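Local coordinates for exonuclease mut-7 homolog (Aedes aegypti, PDB 7JW2), which probably trims the 3' ends of AGO1-bound microRNAs as a magnesium-dependent 3'-5' exoribonuclease, of which this chain is the exonuclease domain, at residues A[31-36]-A[56-61]; A[90-95]-A[121-126]; A[153-158]-A[193-198]. One frame throughout, in Å; residues are numbered along the deposited sequence.

Contact 1 of 3, residues A[31-36]-A[56-61]; sequences QSMIAF and ATWDDV
Ala35 and Ala56 form an antiparallel hydrogen-bonded pair, their CA atoms 5.0 Å apart, where strand 33-40 runs beside the end of strand 50-56. Ala35 N reaches Ala56 O at 2.9 Å, and Ala56 N returns to Ala35 O with the same N-H...O angle of 167°. Ile34 CA adds a C-H...O contact to Ala56 O at 3.3 Å. Beyond this pair the backbones diverge, and side chains and water bridge the interval.

Ile34 CD1 meets Thr57 CG2 at 3.4 Å, tighter than a normal carbon contact, and the two side chains run alongside each other in the same direction. Gln31 crosses Thr57 at about a right angle and lays its amide carbon CD against the same CG2 at 3.7 Å. Its chain bends at chi2 (-81°), and the amide end is held by several partners: NE2 bonds to Asp27 of helix 18-28, while OE1 takes part in two water bridges. One of these waters also binds Met33 O and accepts from Trp58 N; the other joins OE1 to Asp59 OD2. Met33 sends its CE obliquely to the Trp58 indole, 3.9 Å from CD1.

Thr57 turns its other branch to its own loop. With chi1 at 78°, OG1 stands between backbone N and carbonyl carbon and accepts from Asp59 N and Asp60 N, each at 3.0 Å. The bond from Thr57 N to Asp60 O closes the turn between strands 50-56 and 61-65, and the ST turn and ST motif of OG1 brace it. The turn belongs to the antiparallel meander of strands 33-40, 50-56 and 61-65, characteristic of the ribonuclease H-like fold of DnaQ-type exonucleases.

Contact 2 of 3, residues A[90-95]-A[121-126]; sequences LKLSFA and AILDLQ
Lys91, Leu92 and Ser93 pair in parallel with Ile122, Leu123 and Asp124, and four backbone hydrogen bonds, one of them weak, join the two segments. Lys91 N donates to Ala121 O at 2.9 Å, and Leu123 N to Lys91 O at 2.8 Å, nearly along the C=O axis. Ser93 O then takes Leu125 N at 2.8 Å, whereas Ser93 N makes the weak bond, to Leu123 O. The Ser93 hydroxyl strengthens that last junction: OG donates to the same Leu123 O at 3.0 Å, coming from above the carbonyl plane.

Together the strands frame helix 96-106 in a beta-alpha-beta unit of the ribonuclease H-like sheet, with 122-124 as an outermost strand within the chain. The chain passes from this edge strand directly into helix 125-132, and Asp124 is the N-cap. Its OD1 accepts from Gln126 N at 2.9 Å, the capping bond, and from Ala95 N at 2.8 Å, the two donors arriving from opposite faces of the carboxylate. One oxygen thus ties the helix start to the loop that leaves the neighbouring strand.

Side-chain packing occupies both faces of the strand pair and continues past its end. Leu92 and Leu123 run alongside each other, CD2 to CD2, against Tyr196 of helix 179-205. Across the sheet, Lys91 curls at chi2 and chi3 (76° and 57°) over Ile122, its CE 3.8 Å from CG1, while NZ is gripped by backbone carbonyls including those of Val89 and Ser120. Beyond the strands, Gln126 CB rests over one face of the Phe94 ring, a CH-pi contact 4.2 Å from the centroid, and the plane of the glutamine amide is tilted 36° to that of the ring.

Contact 3 of 3, residues A[153-158]-A[193-198]; sequences NLVRLC and LEIYDA
Leu154, Val155 and Cys158 of helix 151-159 pack against Ile195 and Ala198 of helix 179-205 in a buried, apolar helix-helix contact, its centre about 13 Å from the centre of the chain. The axes of the two segments come within 9.6 Å and cross at 48°.

Ile195 contributes the largest share of the buried surface and touches three residues of the other helix, each of its two methyls having its own neighbours. CG2, anti to the backbone N, meets Leu154 CD2 at 3.7 Å and also lies 3.9 Å from Cys158 SG. The other methyl, CD1, reaches Val155 CG2 at 3.8 Å, with the two side chains crossing at about a right angle. Leu154 approaches obliquely, and its CG stays close to both isoleucine methyls, so the branched leucine end lies against the branched isoleucine rather than touching it at a single point.

The nearest CA atoms are those of Cys158 and Ile195, 5.8 Å apart; beside them Cys158 CB lies 3.8 Å from Ala198 CB. Leu125 of helix 125-132 also touches Ile195, and Trp129 of that helix packs on Leu154, so a third helix joins the same apolar cluster.

Several polar groups of the two segments have partners outside this interface: Arg156 NH1 bonds to Asn153 OD1, Arg156 NE makes a salt bridge to Glu144, and Asp197 pairs with Lys201. Between the two segments themselves the contact therefore depends on complementary shape and burial of methyl and methylene groups and the Cys158 sulfur; apolar contacts of this kind have little directional preference.

In the fold
Along the chain the three contacts follow one another in numerical order, each complete before the next begins, all inside the exonuclease domain. Contacts 1 and 2, centred 13 Å apart, share one mixed sheet in which strands 33-40 and 90-93 are neighbours, joined by probable backbone hydrogen bonds between Ile34 and both Leu90 and Leu92. Contact 3 lies 15 Å from contact 1 and 13 Å from contact 2, centre to centre. Helix 179-205 links it to both: Leu193 meets Trp58 and Leu92, while Tyr196 covers Leu92 and Leu123. Lying against both the sheet and helix 151-159, this long helix joins them in one domain.

Contact 1 of 3, residues A[31-36]-A[56-61]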
# COMPACT_ATOMS: atom_id res chain seq x y z
N GLN A 31 4.83 6.57 -10.05
CA GLN A 31 6.03 7.01 -10.75
C GLN A 31 6.02 6.54 -12.20
O GLN A 31 5.39 5.53 -12.55
CB GLN A 31 7.27 6.45 -10.07
CG GLN A 31 7.46 6.91 -8.63
CD GLN A 31 8.07 8.28 -8.52
OE1 GLN A 31 8.66 8.79 -9.49
NE2 GLN A 31 7.94 8.90 -7.35
N SER A 32 6.74 7.28 -13.04
CA SER A 32 6.92 6.91 -14.43
C SER A 32 8.28 6.31 -14.74
O SER A 32 8.45 5.72 -15.81
CB SER A 32 6.71 8.12 -15.35
OG SER A 32 5.36 8.51 -15.30
N MET A 33 9.23 6.40 -13.81
CA MET A 33 10.55 5.82 -14.00
C MET A 33 11.10 5.39 -12.65
O MET A 33 11.12 6.19 -11.71
CB MET A 33 11.51 6.81 -14.68
CG MET A 33 12.88 6.22 -14.93
SD MET A 33 13.98 7.17 -16.00
CE MET A 33 13.93 8.72 -15.15
N ILE A 34 11.56 4.13 -12.57
CA ILE A 34 12.10 3.52 -11.36
C ILE A 34 13.34 2.74 -11.77
O ILE A 34 13.40 2.15 -12.85
CB ILE A 34 11.10 2.56 -10.68
CG1 ILE A 34 9.78 3.26 -10.43
CG2 ILE A 34 11.65 1.99 -9.35
CD1 ILE A 34 9.84 4.20 -9.33
N ALA A 35 14.34 2.71 -10.90
CA ALA A 35 15.49 1.85 -11.11
C ALA A 35 15.47 0.75 -10.05
O ALA A 35 14.99 0.96 -8.94
CB ALA A 35 16.79 2.64 -11.04
N PHE A 36 15.97 -0.43 -10.41
CA PHE A 36 16.00 -1.51 -9.42
C PHE A 36 17.31 -2.27 -9.46
O PHE A 36 18.00 -2.35 -10.49
CB PHE A 36 14.79 -2.47 -9.55
CG PHE A 36 14.83 -3.38 -10.75
CD1 PHE A 36 15.43 -4.63 -10.70
CD2 PHE A 36 14.17 -3.01 -11.90
CE1 PHE A 36 15.43 -5.47 -11.82
CE2 PHE A 36 14.14 -3.84 -13.02
CZ PHE A 36 14.77 -5.07 -12.98
N ALA A 56 14.59 2.70 -6.70
CA ALA A 56 14.96 4.11 -6.64
C ALA A 56 14.10 4.95 -7.58
O ALA A 56 13.87 4.57 -8.73
CB ALA A 56 16.43 4.29 -7.02
N THR A 57 13.69 6.11 -7.09
CA THR A 57 13.14 7.19 -7.91
C THR A 57 14.12 8.35 -7.85
O THR A 57 15.11 8.32 -7.12
CB THR A 57 11.77 7.64 -7.40
OG1 THR A 57 11.95 8.47 -6.25
CG2 THR A 57 10.91 6.45 -7.01
N TRP A 58 13.84 9.42 -8.61
CA TRP A 58 14.72 10.57 -8.53
C TRP A 58 14.73 11.21 -7.15
O TRP A 58 15.66 11.97 -6.83
CB TRP A 58 14.31 11.62 -9.57
CG TRP A 58 14.78 11.31 -10.94
CD1 TRP A 58 14.01 11.03 -12.02
CD2 TRP A 58 16.14 11.24 -11.39
NE1 TRP A 58 14.80 10.80 -13.12
CE2 TRP A 58 16.11 10.91 -12.75
CE3 TRP A 58 17.38 11.42 -10.76
CZ2 TRP A 58 17.27 10.76 -13.51
CZ3 TRP A 58 18.52 11.28 -11.51
CH2 TRP A 58 18.46 10.95 -12.87
N ASP A 59 13.73 10.92 -6.31
CA ASP A 59 13.56 11.59 -5.03
C ASP A 59 13.76 10.71 -3.82
O ASP A 59 13.96 11.24 -2.72
CB ASP A 59 12.16 12.22 -4.94
CG ASP A 59 11.94 13.27 -6.00
OD1 ASP A 59 12.81 14.15 -6.14
OD2 ASP A 59 10.89 13.23 -6.68
N ASP A 60 13.69 9.39 -3.96
CA ASP A 60 13.72 8.48 -2.82
C ASP A 60 14.33 7.15 -3.26
O ASP A 60 14.17 6.73 -4.40
CB ASP A 60 12.31 8.20 -2.25
CG ASP A 60 11.66 9.44 -1.65
OD1 ASP A 60 10.95 10.18 -2.39
OD2 ASP A 60 11.84 9.67 -0.43
N VAL A 61 14.98 6.48 -2.32
CA VAL A 61 15.41 5.10 -2.53
C VAL A 61 14.81 4.24 -1.44
O VAL A 61 14.90 4.58 -0.25
CB VAL A 61 16.94 4.96 -2.54
CG1 VAL A 61 17.32 3.53 -2.83
CG2 VAL A 61 17.55 5.89 -3.59
O HOH W 1 11.59 8.76 -10.58
O HOH W 2 10.29 10.92 -8.52
O HOH W 3 8.50 11.47 -5.50

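Contact 2 of 3, residues A[90-95]-A[121-126]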
# COMPACT_ATOMS: atom_id res chain seq x y z
N LEU A 90 8.63 2.96 -16.77
CA LEU A 90 9.97 2.55 -17.16
C LEU A 90 10.75 2.05 -15.94
O LEU A 90 10.82 2.74 -14.93
CB LEU A 90 10.71 3.72 -17.82
CG LEU A 90 12.17 3.47 -18.19
CD1 LEU A 90 12.31 2.35 -19.21
CD2 LEU A 90 12.82 4.75 -18.70
N LYS A 91 11.31 0.84 -16.04
CA LYS A 91 12.23 0.32 -15.03
C LYS A 91 13.63 0.27 -15.62
O LYS A 91 13.82 -0.23 -16.73
CB LYS A 91 11.83 -1.09 -14.56
CG LYS A 91 10.77 -1.15 -13.45
CD LYS A 91 9.36 -0.86 -14.00
CE LYS A 91 8.97 -1.81 -15.13
NZ LYS A 91 7.53 -1.64 -15.58
N LEU A 92 14.60 0.82 -14.90
CA LEU A 92 16.00 0.75 -15.30
C LEU A 92 16.70 -0.34 -14.51
O LEU A 92 16.43 -0.51 -13.32
CB LEU A 92 16.70 2.08 -15.05
CG LEU A 92 16.12 3.31 -15.73
CD1 LEU A 92 16.84 4.55 -15.25
CD2 LEU A 92 16.23 3.17 -17.23
N SER A 93 17.61 -1.04 -15.17
CA SER A 93 18.30 -2.18 -14.58
C SER A 93 19.63 -2.35 -15.30
O SER A 93 19.89 -1.71 -16.32
CB SER A 93 17.44 -3.43 -14.70
OG SER A 93 17.27 -3.74 -16.08
N PHE A 94 20.49 -3.20 -14.75
CA PHE A 94 21.70 -3.62 -15.44
C PHE A 94 21.71 -5.15 -15.47
O PHE A 94 21.68 -5.78 -14.41
CB PHE A 94 22.96 -3.07 -14.75
CG PHE A 94 24.22 -3.18 -15.59
CD1 PHE A 94 24.94 -4.37 -15.64
CD2 PHE A 94 24.67 -2.10 -16.34
CE1 PHE A 94 26.10 -4.47 -16.41
CE2 PHE A 94 25.83 -2.20 -17.12
CZ PHE A 94 26.53 -3.38 -17.15
N ALA A 95 21.71 -5.72 -16.66
CA ALA A 95 21.61 -7.16 -16.86
C ALA A 95 20.49 -7.80 -16.02
O ALA A 95 20.73 -8.70 -15.23
CB ALA A 95 22.94 -7.83 -16.55
N ALA A 121 8.46 -2.96 -20.08
CA ALA A 121 9.16 -1.69 -20.03
C ALA A 121 10.36 -1.73 -19.08
O ALA A 121 10.70 -0.72 -18.45
CB ALA A 121 8.20 -0.55 -19.64
N ILE A 122 11.00 -2.89 -18.96
CA ILE A 122 12.26 -3.01 -18.21
C ILE A 122 13.41 -2.83 -19.20
O ILE A 122 13.59 -3.63 -20.12
CB ILE A 122 12.36 -4.36 -17.49
CG1 ILE A 122 11.25 -4.50 -16.43
CG2 ILE A 122 13.73 -4.51 -16.81
CD1 ILE A 122 11.02 -5.95 -16.02
N LEU A 123 14.21 -1.79 -18.99
CA LEU A 123 15.35 -1.49 -19.85
C LEU A 123 16.64 -1.98 -19.21
O LEU A 123 17.00 -1.55 -18.10
CB LEU A 123 15.45 0.00 -20.12
CG LEU A 123 16.69 0.36 -20.95
CD1 LEU A 123 16.55 -0.18 -22.38
CD2 LEU A 123 16.90 1.86 -20.96
N ASP A 124 17.34 -2.86 -19.92
CA ASP A 124 18.70 -3.26 -19.56
C ASP A 124 19.66 -2.18 -20.04
O ASP A 124 19.80 -1.97 -21.25
CB ASP A 124 19.01 -4.60 -20.21
CG ASP A 124 20.39 -5.12 -19.86
OD1 ASP A 124 21.14 -4.44 -19.11
OD2 ASP A 124 20.72 -6.23 -20.33
N LEU A 125 20.34 -1.50 -19.11
CA LEU A 125 21.25 -0.44 -19.54
C LEU A 125 22.46 -0.98 -20.28
O LEU A 125 23.08 -0.22 -21.04
CB LEU A 125 21.69 0.41 -18.35
CG LEU A 125 20.60 1.35 -17.82
CD1 LEU A 125 21.04 1.98 -16.51
CD2 LEU A 125 20.27 2.44 -18.83
N GLN A 126 22.81 -2.25 -20.08
CA GLN A 126 23.88 -2.83 -20.88
C GLN A 126 23.50 -2.91 -22.36
O GLN A 126 24.37 -2.78 -23.23
CB GLN A 126 24.25 -4.22 -20.35
CG GLN A 126 25.58 -4.75 -20.88
CD GLN A 126 26.06 -5.96 -20.13
OE1 GLN A 126 25.27 -6.78 -19.67
NE2 GLN A 126 27.38 -6.09 -20.00

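Contact 3 of 3, residues A[153-158]-A[193-198]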
# COMPACT_ATOMS: atom_id res chain seq x y z
N ASN A 153 32.26 0.53 -14.66
CA ASN A 153 32.84 1.30 -15.76
C ASN A 153 31.81 2.24 -16.39
O ASN A 153 32.15 3.34 -16.81
CB ASN A 153 33.42 0.35 -16.81
CG ASN A 153 34.70 -0.30 -16.34
OD1 ASN A 153 35.31 0.15 -15.36
ND2 ASN A 153 35.12 -1.36 -17.02
N LEU A 154 30.54 1.82 -16.45
CA LEU A 154 29.50 2.71 -16.97
C LEU A 154 29.31 3.92 -16.07
O LEU A 154 29.05 5.03 -16.56
CB LEU A 154 28.19 1.94 -17.13
CG LEU A 154 27.10 2.67 -17.90
CD1 LEU A 154 27.65 3.25 -19.21
CD2 LEU A 154 25.93 1.72 -18.15
N VAL A 155 29.42 3.73 -14.76
CA VAL A 155 29.36 4.86 -13.83
C VAL A 155 30.49 5.85 -14.11
O VAL A 155 30.27 7.07 -14.14
CB VAL A 155 29.39 4.37 -12.38
CG1 VAL A 155 29.67 5.51 -11.44
CG2 VAL A 155 28.04 3.73 -12.02
N ARG A 156 31.71 5.35 -14.32
CA ARG A 156 32.82 6.25 -14.61
C ARG A 156 32.59 7.01 -15.92
O ARG A 156 32.81 8.22 -15.98
CB ARG A 156 34.13 5.49 -14.66
CG ARG A 156 35.36 6.39 -14.54
CD ARG A 156 36.59 5.57 -14.26
NE ARG A 156 36.92 4.72 -15.40
CZ ARG A 156 36.74 3.40 -15.44
NH1 ARG A 156 36.22 2.78 -14.40
NH2 ARG A 156 37.07 2.72 -16.53
N LEU A 157 32.15 6.30 -16.96
CA LEU A 157 31.93 6.93 -18.26
C LEU A 157 30.86 8.01 -18.19
O LEU A 157 30.97 9.04 -18.86
CB LEU A 157 31.52 5.88 -19.29
CG LEU A 157 32.59 4.90 -19.75
CD1 LEU A 157 31.95 3.67 -20.35
CD2 LEU A 157 33.48 5.57 -20.77
N CYS A 158 29.82 7.80 -17.39
CA CYS A 158 28.70 8.73 -17.38
C CYS A 158 28.84 9.81 -16.32
O CYS A 158 28.40 10.94 -16.55
CB CYS A 158 27.38 7.99 -17.16
SG CYS A 158 26.91 6.90 -18.49
N LEU A 193 19.61 5.63 -12.59
CA LEU A 193 18.88 6.82 -13.05
C LEU A 193 19.85 7.85 -13.60
O LEU A 193 19.61 8.44 -14.66
CB LEU A 193 18.05 7.43 -11.93
CG LEU A 193 16.94 6.57 -11.32
CD1 LEU A 193 16.59 7.09 -9.95
CD2 LEU A 193 15.70 6.59 -12.22
N GLU A 194 20.95 8.09 -12.88
CA GLU A 194 21.95 9.05 -13.33
C GLU A 194 22.61 8.62 -14.63
O GLU A 194 22.89 9.46 -15.50
CB GLU A 194 23.01 9.24 -12.24
CG GLU A 194 22.45 9.66 -10.89
CD GLU A 194 23.49 9.59 -9.79
OE1 GLU A 194 23.96 8.47 -9.49
OE2 GLU A 194 23.82 10.65 -9.22
N ILE A 195 22.86 7.32 -14.80
CA ILE A 195 23.42 6.81 -16.05
C ILE A 195 22.45 7.06 -17.21
O ILE A 195 22.85 7.57 -18.26
CB ILE A 195 23.76 5.31 -15.92
CG1 ILE A 195 25.03 5.13 -15.09
CG2 ILE A 195 23.92 4.69 -17.28
CD1 ILE A 195 25.22 3.70 -14.64
N TYR A 196 21.18 6.68 -17.04
CA TYR A 196 20.22 6.89 -18.12
C TYR A 196 20.15 8.36 -18.52
O TYR A 196 20.11 8.69 -19.71
CB TYR A 196 18.83 6.37 -17.72
CG TYR A 196 17.87 6.42 -18.88
CD1 TYR A 196 17.95 5.48 -19.90
CD2 TYR A 196 16.94 7.44 -19.00
CE1 TYR A 196 17.11 5.53 -21.00
CE2 TYR A 196 16.09 7.50 -20.11
CZ TYR A 196 16.19 6.53 -21.10
OH TYR A 196 15.37 6.57 -22.21
N ASP A 197 20.13 9.24 -17.52
CA ASP A 197 20.04 10.67 -17.80
C ASP A 197 21.25 11.15 -18.61
O ASP A 197 21.10 11.94 -19.56
CB ASP A 197 19.92 11.43 -16.49
CG ASP A 197 19.86 12.93 -16.67
OD1 ASP A 197 18.77 13.44 -16.97
OD2 ASP A 197 20.90 13.58 -16.49
N ALA A 198 22.44 10.65 -18.29
CA ALA A 198 23.63 11.08 -19.02
C ALA A 198 23.60 10.59 -20.46
O ALA A 198 23.99 11.33 -21.38
CB ALA A 198 24.88 10.56 -18.30